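Local coordinates for putative transcriptional regulator (Methanosarcina mazei, PDB 3R0A), which is of unknown function but probably acts as a DNA-binding transcriptional regulator with a winged-helix-like domain, at residues E70-S75 with Y88-K93. Numbering follows the deposited sequence.
Sequences EILQRS and YKIYSK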
loop_
_atom_site.group_PDB
_atom_site.type_symbol
_atom_site.label_atom_id
_atom_site.label_comp_id
_atom_site.label_asym_id
_atom_site.label_seq_id
_atom_site.Cartn_x
_atom_site.Cartn_y
_atom_site.Cartn_z
ATOM N N GLU B 70 20.541 -8.198 -4.200
ATOM C CA GLU B 70 21.201 -7.129 -4.974
ATOM C C GLU B 70 21.348 -5.815 -4.222
ATOM O O GLU B 70 21.453 -4.746 -4.826
ATOM C CB GLU B 70 20.556 -6.885 -6.341
ATOM C CG GLU B 70 19.883 -8.104 -6.971
ATOM C CD GLU B 70 20.740 -8.887 -7.940
ATOM O OE1 GLU B 70 21.978 -8.674 -7.980
ATOM O OE2 GLU B 70 20.148 -9.739 -8.665
ATOM N N ILE B 71 21.362 -5.893 -2.898
ATOM C CA ILE B 71 21.628 -4.707 -2.072
ATOM C C ILE B 71 23.153 -4.477 -1.934
ATOM O O ILE B 71 23.603 -3.364 -1.627
ATOM C CB ILE B 71 21.064 -4.871 -0.658
ATOM C CG1 ILE B 71 19.543 -5.108 -0.672
ATOM C CG2 ILE B 71 21.557 -3.716 0.262
ATOM C CD1 ILE B 71 18.710 -4.267 -1.679
ATOM N N LEU B 72 23.934 -5.533 -2.165
ATOM C CA LEU B 72 25.345 -5.522 -1.826
ATOM C C LEU B 72 26.114 -5.968 -3.058
ATOM O O LEU B 72 25.718 -6.908 -3.729
ATOM C CB LEU B 72 25.580 -6.504 -0.685
ATOM C CG LEU B 72 26.239 -6.123 0.621
ATOM C CD1 LEU B 72 25.762 -4.783 1.295
ATOM C CD2 LEU B 72 26.087 -7.290 1.582
ATOM N N GLN B 73 27.178 -5.244 -3.375
ATOM C CA GLN B 73 28.177 -5.665 -4.346
ATOM C C GLN B 73 29.197 -6.563 -3.639
ATOM O O GLN B 73 29.552 -6.308 -2.483
ATOM C CB GLN B 73 28.886 -4.416 -4.906
ATOM C CG GLN B 73 29.949 -4.683 -5.974
ATOM C CD GLN B 73 30.423 -3.406 -6.691
ATOM O OE1 GLN B 73 29.983 -2.291 -6.386
ATOM N NE2 GLN B 73 31.325 -3.576 -7.649
ATOM N N ARG B 74 29.681 -7.582 -4.342
ATOM C CA ARG B 74 30.668 -8.496 -3.761
ATOM C C ARG B 74 31.945 -8.603 -4.594
ATOM O O ARG B 74 31.902 -8.937 -5.762
ATOM C CB ARG B 74 30.062 -9.910 -3.545
ATOM C CG ARG B 74 30.997 -10.890 -2.796
ATOM C CD ARG B 74 30.450 -12.315 -2.780
ATOM N NE ARG B 74 30.505 -12.935 -4.096
ATOM C CZ ARG B 74 29.862 -14.049 -4.430
ATOM N NH1 ARG B 74 29.112 -14.693 -3.533
ATOM N NH2 ARG B 74 29.962 -14.529 -5.662
ATOM N N SER B 75 33.082 -8.348 -3.960
ATOM C CA SER B 75 34.393 -8.595 -4.575
ATOM C C SER B 75 35.231 -9.605 -3.767
ATOM O O SER B 75 34.725 -10.222 -2.828
ATOM C CB SER B 75 35.152 -7.270 -4.747
ATOM O OG SER B 75 36.325 -7.462 -5.511
ATOM N N TYR B 88 32.411 -6.954 0.575
ATOM C CA TYR B 88 31.138 -6.386 0.101
ATOM C C TYR B 88 31.087 -4.881 0.169
ATOM O O TYR B 88 31.624 -4.275 1.092
ATOM C CB TYR B 88 29.970 -6.961 0.906
ATOM C CG TYR B 88 29.964 -8.463 0.925
ATOM C CD1 TYR B 88 29.204 -9.177 -0.001
ATOM C CD2 TYR B 88 30.737 -9.183 1.858
ATOM C CE1 TYR B 88 29.186 -10.552 0.008
ATOM C CE2 TYR B 88 30.743 -10.568 1.854
ATOM C CZ TYR B 88 29.959 -11.239 0.924
ATOM O OH TYR B 88 29.914 -12.605 0.889
ATOM N N LYS B 89 30.456 -4.271 -0.826
ATOM C CA LYS B 89 30.226 -2.811 -0.793
ATOM C C LYS B 89 28.756 -2.506 -1.127
ATOM O O LYS B 89 28.198 -3.025 -2.085
ATOM C CB LYS B 89 31.220 -2.047 -1.696
ATOM C CG LYS B 89 31.243 -0.519 -1.523
ATOM C CD LYS B 89 30.648 0.237 -2.724
ATOM C CE LYS B 89 31.699 0.566 -3.783
ATOM N NZ LYS B 89 32.165 1.975 -3.614
ATOM N N ILE B 90 28.122 -1.694 -0.290
ATOM C CA ILE B 90 26.702 -1.396 -0.494
ATOM C C ILE B 90 26.533 -0.612 -1.799
ATOM O O ILE B 90 27.320 0.276 -2.077
ATOM C CB ILE B 90 26.068 -0.692 0.739
ATOM C CG1 ILE B 90 24.536 -0.754 0.658
ATOM C CG2 ILE B 90 26.655 0.756 0.969
ATOM C CD1 ILE B 90 23.878 -0.977 1.983
ATOM N N TYR B 91 25.564 -0.995 -2.628
ATOM C CA TYR B 91 25.220 -0.193 -3.802
ATOM C C TYR B 91 24.692 1.204 -3.437
ATOM O O TYR B 91 24.363 1.472 -2.288
ATOM C CB TYR B 91 24.190 -0.917 -4.654
ATOM C CG TYR B 91 24.740 -2.041 -5.506
ATOM C CD1 TYR B 91 25.765 -1.822 -6.427
ATOM C CD2 TYR B 91 24.206 -3.325 -5.408
ATOM C CE1 TYR B 91 26.240 -2.863 -7.211
ATOM C CE2 TYR B 91 24.670 -4.367 -6.180
ATOM C CZ TYR B 91 25.685 -4.137 -7.080
ATOM O OH TYR B 91 26.144 -5.191 -7.842
ATOM N N SER B 92 24.641 2.100 -4.423
ATOM C CA SER B 92 24.125 3.470 -4.232
ATOM C C SER B 92 22.723 3.494 -3.611
ATOM O O SER B 92 21.936 2.545 -3.753
ATOM C CB SER B 92 24.069 4.195 -5.568
ATOM O OG SER B 92 23.209 3.488 -6.453
ATOM N N LYS B 93 22.417 4.598 -2.935
ATOM C CA LYS B 93 21.103 4.828 -2.330
ATOM C C LYS B 93 19.946 4.720 -3.358
ATOM O O LYS B 93 18.761 4.785 -2.996
ATOM C CB LYS B 93 21.094 6.203 -1.642
ATOM C CG LYS B 93 22.161 6.395 -0.531
ATOM C CD LYS B 93 23.560 6.752 -1.094
ATOM C CE LYS B 93 24.578 7.033 0.017
ATOM N NZ LYS B 93 24.544 8.472 0.495
HETATM O O HOH W 1 28.526 -14.131 -0.785
#
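Q73 and Y91 meet with their side chains at about a right angle: CB of Q73 sits over one face of the Y91 ring, 4.1 Å from its centroid, a CH-pi contact. Beyond CG the Q73 chain runs extended, and its amide plane lies only 19° from the ring plane. At the ring's edge, close to its plane, comes the carbonyl of E70, with O 3.2 Å from CD2 of Y91. CG of Y91 is anti to its own carbonyl carbon (chi1 -77°), beside the backbone N, and the ring beyond it meets E70 O and Q73 CB. An alanine here would probably leave Q73 CB and the E70 carbonyl without their aromatic neighbour and open a gap beside the strand. Y91 N also donates to I71 O, 3.2 Å away. That bond continues the ladder made by Q73 and K89, a hydrogen-bonded antiparallel pair joined by Q73 N to K89 O and K89 N to Q73 O, each 2.8 Å.

The face of the hairpin opposite Q73 and K89 carries L72, R74, Y88 and I90. R74 and Y88 lie side by side, pointing the same way, and R74 CG comes within 3.4 Å of Y88 CE1. At their ends one water bridges R74 NH1 and Y88 OH, in the plane of both the guanidinium and the ring. L72 crosses Y88 at about a right angle, CG to Y88 CB, while its CD1 packs on CB of I90. L72, Y88 and I90 also touch F35 of helix 26-37, and L72 and Y88 reach V63 of helix 56-68. A two-stranded hairpin following a helix and packed on a helical core in this way is consistent with the wing of a winged helix-turn-helix domain, as expected for the DnaD N-terminal family.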